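Local coordinates for ATP-binding protein (Mycobacterium tuberculosis, PDB 5UKV) that probably works as a sensor histidine kinase that passes phosphate from ATP to its own histidine, this chain being the dimerization and phosphoacceptor domain, at residues Ala7-Ser10 / Glu11-Arg15; Val65-Leu68 / Leu69-Lys73. The protein carries 1 engineered substitution. All coordinates share one frame; numbering follows the deposited sequence.

Contact 1. Residues Ala7-Ser10 / Glu11-Arg15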
ATOM      1  N   ALA A   7     -23.401  11.033 -11.740  1.00 28.81           N
ATOM      2  CA  ALA A   7     -22.988   9.841 -11.108  1.00 29.47           C
ATOM      3  C   ALA A   7     -21.736   9.185 -11.755  1.00 29.87           C
ATOM      4  O   ALA A   7     -20.890   8.669 -11.044  1.00 26.80           O
ATOM      5  CB  ALA A   7     -24.116   8.858 -11.125  1.00 33.08           C
ATOM      6  N   ARG A   8     -21.700   9.125 -13.097  1.00 30.00           N
ATOM      7  CA  ARG A   8     -20.580   8.609 -13.808  1.00 30.03           C
ATOM      8  C   ARG A   8     -19.381   9.454 -13.616  1.00 29.48           C
ATOM      9  O   ARG A   8     -18.317   8.914 -13.565  1.00 26.18           O
ATOM     10  CB  ARG A   8     -20.806   8.443 -15.311  1.00 36.15           C
ATOM     11  CG  ARG A   8     -21.426   7.130 -15.655  1.00 46.91           C
ATOM     12  CD  ARG A   8     -21.240   6.731 -17.128  1.00 55.31           C
ATOM     13  NE  ARG A   8     -22.320   7.339 -17.931  1.00 70.15           N
ATOM     14  CZ  ARG A   8     -22.237   8.409 -18.744  1.00 72.62           C
ATOM     15  NH1 ARG A   8     -21.085   9.057 -18.973  1.00 75.97           N
ATOM     16  NH2 ARG A   8     -23.336   8.831 -19.338  1.00 70.73           N
ATOM     17  N   ASP A   9     -19.547  10.770 -13.630  1.00 27.28           N
ATOM     18  CA  ASP A   9     -18.473  11.674 -13.365  1.00 29.80           C
ATOM     19  C   ASP A   9     -17.898  11.428 -11.958  1.00 28.55           C
ATOM     20  O   ASP A   9     -16.712  11.351 -11.799  1.00 27.08           O
ATOM     21  CB  ASP A   9     -18.905  13.064 -13.466  1.00 34.69           C
ATOM     22  CG  ASP A   9     -17.728  14.054 -13.250  1.00 43.42           C
ATOM     23  OD1 ASP A   9     -16.865  14.152 -14.128  1.00 51.93           O
ATOM     24  OD2 ASP A   9     -17.621  14.705 -12.202  1.00 47.80           O
ATOM     25  N   SER A  10     -18.752  11.225 -10.983  1.00 27.07           N
ATOM     26  CA  SER A  10     -18.270  10.967  -9.658  1.00 26.72           C
ATOM     27  C   SER A  10     -17.523   9.613  -9.577  1.00 26.15           C
ATOM     28  O   SER A  10     -16.385   9.492  -9.023  1.00 22.82           O
ATOM     29  CB  SER A  10     -19.452  11.077  -8.719  1.00 30.39           C
ATOM     30  OG  SER A  10     -19.007  10.821  -7.426  1.00 33.63           O
ATOM     31  N   GLU A  11     -18.088   8.595 -10.226  1.00 24.26           N
ATOM     32  CA  GLU A  11     -17.430   7.307 -10.324  1.00 24.63           C
ATOM     33  C   GLU A  11     -16.032   7.340 -11.038  1.00 23.73           C
ATOM     34  O   GLU A  11     -15.091   6.767 -10.528  1.00 21.04           O
ATOM     35  CB  GLU A  11     -18.339   6.306 -10.974  1.00 28.43           C
ATOM     36  CG  GLU A  11     -17.651   4.967 -11.192  1.00 33.14           C
ATOM     37  CD  GLU A  11     -18.279   4.064 -12.210  1.00 37.97           C
ATOM     38  OE1 GLU A  11     -17.783   2.920 -12.226  1.00 40.43           O
ATOM     39  OE2 GLU A  11     -19.283   4.458 -12.894  1.00 42.19           O
ATOM     40  N   ASP A  12     -15.920   8.001 -12.185  1.00 24.19           N
ATOM     41  CA  ASP A  12     -14.703   8.140 -12.832  1.00 26.83           C
ATOM     42  C   ASP A  12     -13.671   8.943 -12.025  1.00 24.52           C
ATOM     43  O   ASP A  12     -12.530   8.617 -12.056  1.00 24.30           O
ATOM     44  CB  ASP A  12     -14.860   8.780 -14.189  1.00 32.76           C
ATOM     45  CG  ASP A  12     -15.502   7.822 -15.198  1.00 42.45           C
ATOM     46  OD1 ASP A  12     -15.777   6.611 -14.876  1.00 44.81           O
ATOM     47  OD2 ASP A  12     -15.814   8.332 -16.279  1.00 48.24           O
ATOM     48  N   ARG A  13     -14.043   9.987 -11.320  1.00 23.91           N
ATOM     49  CA  ARG A  13     -13.072  10.628 -10.403  1.00 23.88           C
ATOM     50  C   ARG A  13     -12.592   9.674  -9.322  1.00 22.40           C
ATOM     51  O   ARG A  13     -11.412   9.726  -8.966  1.00 21.69           O
ATOM     52  CB  ARG A  13     -13.698  11.855  -9.762  1.00 25.80           C
ATOM     53  CG  ARG A  13     -13.979  13.008 -10.717  1.00 28.78           C
ATOM     54  CD  ARG A  13     -14.203  14.285  -9.942  1.00 36.58           C
ATOM     55  NE  ARG A  13     -12.953  14.655  -9.225  1.00 39.83           N
ATOM     56  CZ  ARG A  13     -11.918  15.340  -9.755  1.00 47.29           C
ATOM     57  NH1 ARG A  13     -11.948  15.777 -11.064  1.00 52.28           N
ATOM     58  NH2 ARG A  13     -10.855  15.613  -8.989  1.00 43.67           N
HETATM   59  N   MSE A  14     -13.492   8.872  -8.718  1.00 20.48           N
HETATM   60  CA  MSE A  14     -13.091   7.845  -7.724  1.00 20.99           C
HETATM   61  C   MSE A  14     -12.077   6.868  -8.358  1.00 21.08           C
HETATM   62  O   MSE A  14     -11.032   6.559  -7.822  1.00 20.32           O
HETATM   63  CB  MSE A  14     -14.308   7.091  -7.220  1.00 20.83           C
HETATM   64  CG  MSE A  14     -13.976   5.938  -6.341  1.00 22.62           C
HETATM   65 SE   MSE A  14     -13.230   6.583  -4.568  1.00 27.63          SE
HETATM   66  CE  MSE A  14     -14.756   7.499  -3.776  1.00 30.43           C
ATOM     67  N   ARG A  15     -12.362   6.367  -9.586  1.00 20.99           N
ATOM     68  CA  ARG A  15     -11.392   5.540 -10.251  1.00 21.58           C
ATOM     69  C   ARG A  15     -10.024   6.196 -10.484  1.00 19.60           C
ATOM     70  O   ARG A  15      -9.026   5.601 -10.225  1.00 19.74           O
ATOM     71  CB  ARG A  15     -11.849   5.106 -11.705  1.00 23.46           C
ATOM     72  CG  ARG A  15     -13.044   4.182 -11.707  1.00 26.17           C
ATOM     73  CD  ARG A  15     -13.366   3.905 -13.240  1.00 27.68           C
ATOM     74  NE  ARG A  15     -14.611   3.180 -13.224  1.00 29.91           N
ATOM     75  CZ  ARG A  15     -14.712   1.867 -13.198  1.00 34.72           C
ATOM     76  NH1 ARG A  15     -13.653   1.097 -13.262  1.00 38.09           N
ATOM     77  NH2 ARG A  15     -15.895   1.304 -13.108  1.00 39.66           N
TER
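The carboxylate of D9 and the guanidinium of R13 lie side by side and point the same way, with their planes 43° apart. The touch between them is made by carbon: D9 OD2 comes to 4.1 Å from R13 CD, while R13 NE stays 5.5 Å from D9 OD2, so opposite charges are near each other without pairing. The carboxylate of D12 is placed differently. Its CG sits beside the backbone N (chi1 -72°), which folds the group back toward the preceding turn and sets one face against R8 O, 3.4 Å from D12 CG. R8 O is farther from D12 OD1 and OD2 (3.7 Å each) and lies almost straight above the carboxylate plane, so it meets the face.

One turn apart, R15 NH2 donates to E11 OE1 at 2.6 Å. This short salt bridge reaches the anti side of that oxygen, 31° out of the carboxylate plane. R15 NE gives a weak second bond to the same atom and a long salt bridge to D12 OD1 (4.0 Å), so one guanidinium links two acidic side chains. Beneath the side chains run regular i to i+4 backbone bonds, from E11 N to A7 O (2.9 Å) through M14 N to S10 O (3.0 Å).

Across the dimer interface, S10 OG is hydrogen-bonded to E11 of the second subunit, and E11 OE1 in turn to S10 of that subunit; the buried E11 thus serves both its own R15 and the partner chain. Selenomethionine M14 packs on R15 of the second subunit. E11, D12 and R15 form a salt-bridge network, with its D12 link long, on the first helix of a histidine-kinase dimerization hairpin, whose two copies form a four-helix bundle.

Contact 2. Residues Val65-Leu68 / Leu69-Lys73. Engineered in segment 69-73: K73 (natural residue Arg). With EDO (1,2-ethanediol), chain D.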
ATOM      1  N   VAL A  65      -1.006   5.914   3.671  1.00 23.08           N
ATOM      2  CA  VAL A  65      -2.134   5.061   3.939  1.00 22.10           C
ATOM      3  C   VAL A  65      -3.071   5.715   4.923  1.00 22.68           C
ATOM      4  O   VAL A  65      -4.333   5.586   4.845  1.00 21.32           O
ATOM      5  CB  VAL A  65      -1.620   3.686   4.478  1.00 23.89           C
ATOM      6  CG1 VAL A  65      -2.754   2.884   5.131  1.00 27.36           C
ATOM      7  CG2 VAL A  65      -1.077   2.895   3.350  1.00 25.13           C
ATOM      8  N   ASP A  66      -2.517   6.343   5.961  1.00 21.78           N
ATOM      9  CA  ASP A  66      -3.432   7.048   6.918  1.00 24.33           C
ATOM     10  C   ASP A  66      -4.263   8.137   6.244  1.00 21.66           C
ATOM     11  O   ASP A  66      -5.492   8.267   6.507  1.00 20.60           O
ATOM     12  CB  ASP A  66      -2.695   7.615   8.137  1.00 27.26           C
ATOM     13  CG  ASP A  66      -2.196   6.521   9.104  1.00 40.56           C
ATOM     14  OD1 ASP A  66      -2.771   5.371   9.177  1.00 40.81           O
ATOM     15  OD2 ASP A  66      -1.163   6.841   9.798  1.00 48.41           O
ATOM     16  N   ASP A  67      -3.667   8.847   5.307  1.00 21.85           N
ATOM     17  CA  ASP A  67      -4.371   9.841   4.576  1.00 22.67           C
ATOM     18  C   ASP A  67      -5.394   9.247   3.643  1.00 22.51           C
ATOM     19  O   ASP A  67      -6.516   9.775   3.539  1.00 22.10           O
ATOM     20  CB  ASP A  67      -3.390  10.672   3.793  1.00 24.59           C
ATOM     21  CG  ASP A  67      -3.969  12.043   3.448  1.00 28.17           C
ATOM     22  OD1 ASP A  67      -4.525  12.721   4.392  1.00 26.50           O
ATOM     23  OD2 ASP A  67      -3.738  12.519   2.294  1.00 29.15           O
ATOM     24  N   LEU A  68      -5.081   8.115   2.998  1.00 23.16           N
ATOM     25  CA  LEU A  68      -6.128   7.463   2.196  1.00 22.82           C
ATOM     26  C   LEU A  68      -7.354   7.039   2.991  1.00 24.06           C
ATOM     27  O   LEU A  68      -8.496   7.203   2.540  1.00 24.58           O
ATOM     28  CB  LEU A  68      -5.578   6.249   1.535  1.00 26.69           C
ATOM     29  CG  LEU A  68      -4.691   6.549   0.386  1.00 32.86           C
ATOM     30  CD1 LEU A  68      -4.266   5.217  -0.186  1.00 37.08           C
ATOM     31  CD2 LEU A  68      -5.407   7.429  -0.665  1.00 39.50           C
ATOM     32  N   LEU A  69      -7.111   6.517   4.171  1.00 22.72           N
ATOM     33  CA  LEU A  69      -8.150   6.094   5.093  1.00 25.59           C
ATOM     34  C   LEU A  69      -9.059   7.262   5.402  1.00 25.43           C
ATOM     35  O   LEU A  69     -10.304   7.091   5.359  1.00 25.87           O
ATOM     36  CB  LEU A  69      -7.531   5.462   6.355  1.00 29.09           C
ATOM     37  CG  LEU A  69      -7.177   3.957   6.445  1.00 34.28           C
ATOM     38  CD1 LEU A  69      -6.688   3.618   7.852  1.00 37.70           C
ATOM     39  CD2 LEU A  69      -8.447   3.147   6.069  1.00 40.64           C
ATOM     40  N   LEU A  70      -8.464   8.472   5.650  1.00 23.39           N
ATOM     41  CA  LEU A  70      -9.292   9.654   5.912  1.00 23.64           C
ATOM     42  C   LEU A  70     -10.017  10.144   4.691  1.00 21.07           C
ATOM     43  O   LEU A  70     -11.201  10.501   4.767  1.00 21.50           O
ATOM     44  CB  LEU A  70      -8.406  10.772   6.507  1.00 24.04           C
ATOM     45  CG  LEU A  70      -7.858  10.400   7.859  1.00 26.22           C
ATOM     46  CD1 LEU A  70      -6.778  11.373   8.289  1.00 31.43           C
ATOM     47  CD2 LEU A  70      -8.987  10.421   8.893  1.00 28.47           C
ATOM     48  N   LEU A  71      -9.351  10.120   3.536  1.00 21.85           N
ATOM     49  CA  LEU A  71     -10.014  10.582   2.295  1.00 22.78           C
ATOM     50  C   LEU A  71     -11.118   9.707   1.852  1.00 22.40           C
ATOM     51  O   LEU A  71     -12.071  10.182   1.235  1.00 22.43           O
ATOM     52  CB  LEU A  71      -9.031  10.708   1.150  1.00 22.38           C
ATOM     53  CG  LEU A  71      -7.938  11.757   1.299  1.00 23.85           C
ATOM     54  CD1 LEU A  71      -6.617  11.565   0.501  1.00 24.75           C
ATOM     55  CD2 LEU A  71      -8.510  13.089   0.999  1.00 28.07           C
ATOM     56  N   ALA A  72     -11.030   8.442   2.145  1.00 21.43           N
ATOM     57  CA  ALA A  72     -12.122   7.516   1.707  1.00 23.91           C
ATOM     58  C   ALA A  72     -13.417   7.846   2.412  1.00 25.12           C
ATOM     59  O   ALA A  72     -14.454   7.492   1.965  1.00 28.95           O
ATOM     60  CB  ALA A  72     -11.757   6.041   2.009  1.00 25.86           C
ATOM     61  N   LYS A  73     -13.341   8.560   3.540  1.00 26.43           N
ATOM     62  CA  LYS A  73     -14.551   9.006   4.211  1.00 28.31           C
ATOM     63  C   LYS A  73     -15.143  10.276   3.619  1.00 31.25           C
ATOM     64  O   LYS A  73     -16.286  10.578   3.974  1.00 30.87           O
ATOM     65  CB  LYS A  73     -14.272   9.234   5.720  1.00 30.04           C
ATOM     66  CG  LYS A  73     -13.589   8.090   6.493  1.00 31.73           C
ATOM     67  CD  LYS A  73     -14.512   6.949   6.559  1.00 32.91           C
ATOM     68  CE  LYS A  73     -13.984   5.644   7.195  1.00 37.27           C
ATOM     69  NZ  LYS A  73     -15.218   4.736   7.353  1.00 36.38           N
TER
HETATM   70  C1  EDO D 402      -0.549  13.297   3.654  1.00 47.22           C
HETATM   71  O1  EDO D 402      -0.001  13.281   4.971  1.00 49.57           O
HETATM   72  C2  EDO D 402       0.408  12.737   2.608  1.00 50.92           C
HETATM   73  O2  EDO D 402      -0.349  12.233   1.485  1.00 58.51           O
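D67 holds its CG opposite the backbone N (chi1 -157°), whereas L71 swings its own CG in next to N (chi1 -65°), and these two settings bring the side chains together one helical turn apart. They cross obliquely, with the methyl L71 CD1 3.5 Å from D67 OD2. The same leucine also leans on the backbone, its CG 3.3 Å from D67 O, the very carbonyl that accepts the L71 N hydrogen bond. The branched carbon thus lies beside an oxygen that already accepts one hydrogen bond. A 1,2-ethanediol, probably from the crystallisation liquor, reaches D67 OD2 as well, through a weak hydrogen bond from O2 at 3.5 Å.

L70 repeats the leaning pattern, its CG 3.5 Å from D66 O. On the inner side, L68 CD2 approaches L71 CD1 at 4.5 Å, a loose apolar contact. Both leucines also touch F17 of helix 2-40, and L68 adds A21, so this turn of helix 47-71 packs against the first helix of the antiparallel hairpin that is the DHp subunit. Toward the second subunit, V65, L68 and L69 pack on its S22, and D66 OD1 forms a salt bridge with its R26.

The i to i+4 backbone series continues to A72 N on L68 O (2.8 Å), although its N-H...O angle of 146° is the most bent of the four bonds joining 65-68 to 69-73. At K73, an engineered residue, N bonds instead to L70 O at 3.1 Å, a step of three residues.

How the contacts relate
Contact 1 lies on helix 2-40 and contact 2 on helix 47-71, the two arms of one hairpin. Their centres are 18 Å apart and their nearest atoms about 6 Å, so the pair does not touch directly within a chain. The connection runs through the dimer: R15 of contact 1 donates from NH1 to the A72 carbonyl oxygen of the second subunit, and A72 of contact 2 accepts the same bond from R15 of that subunit. A potassium ion lies about 4 Å from the M14 side chain. Neither contact contains a histidine, but contact 2 meets S22 and R26 of the second subunit; the evidence here is for packing and dimer contacts.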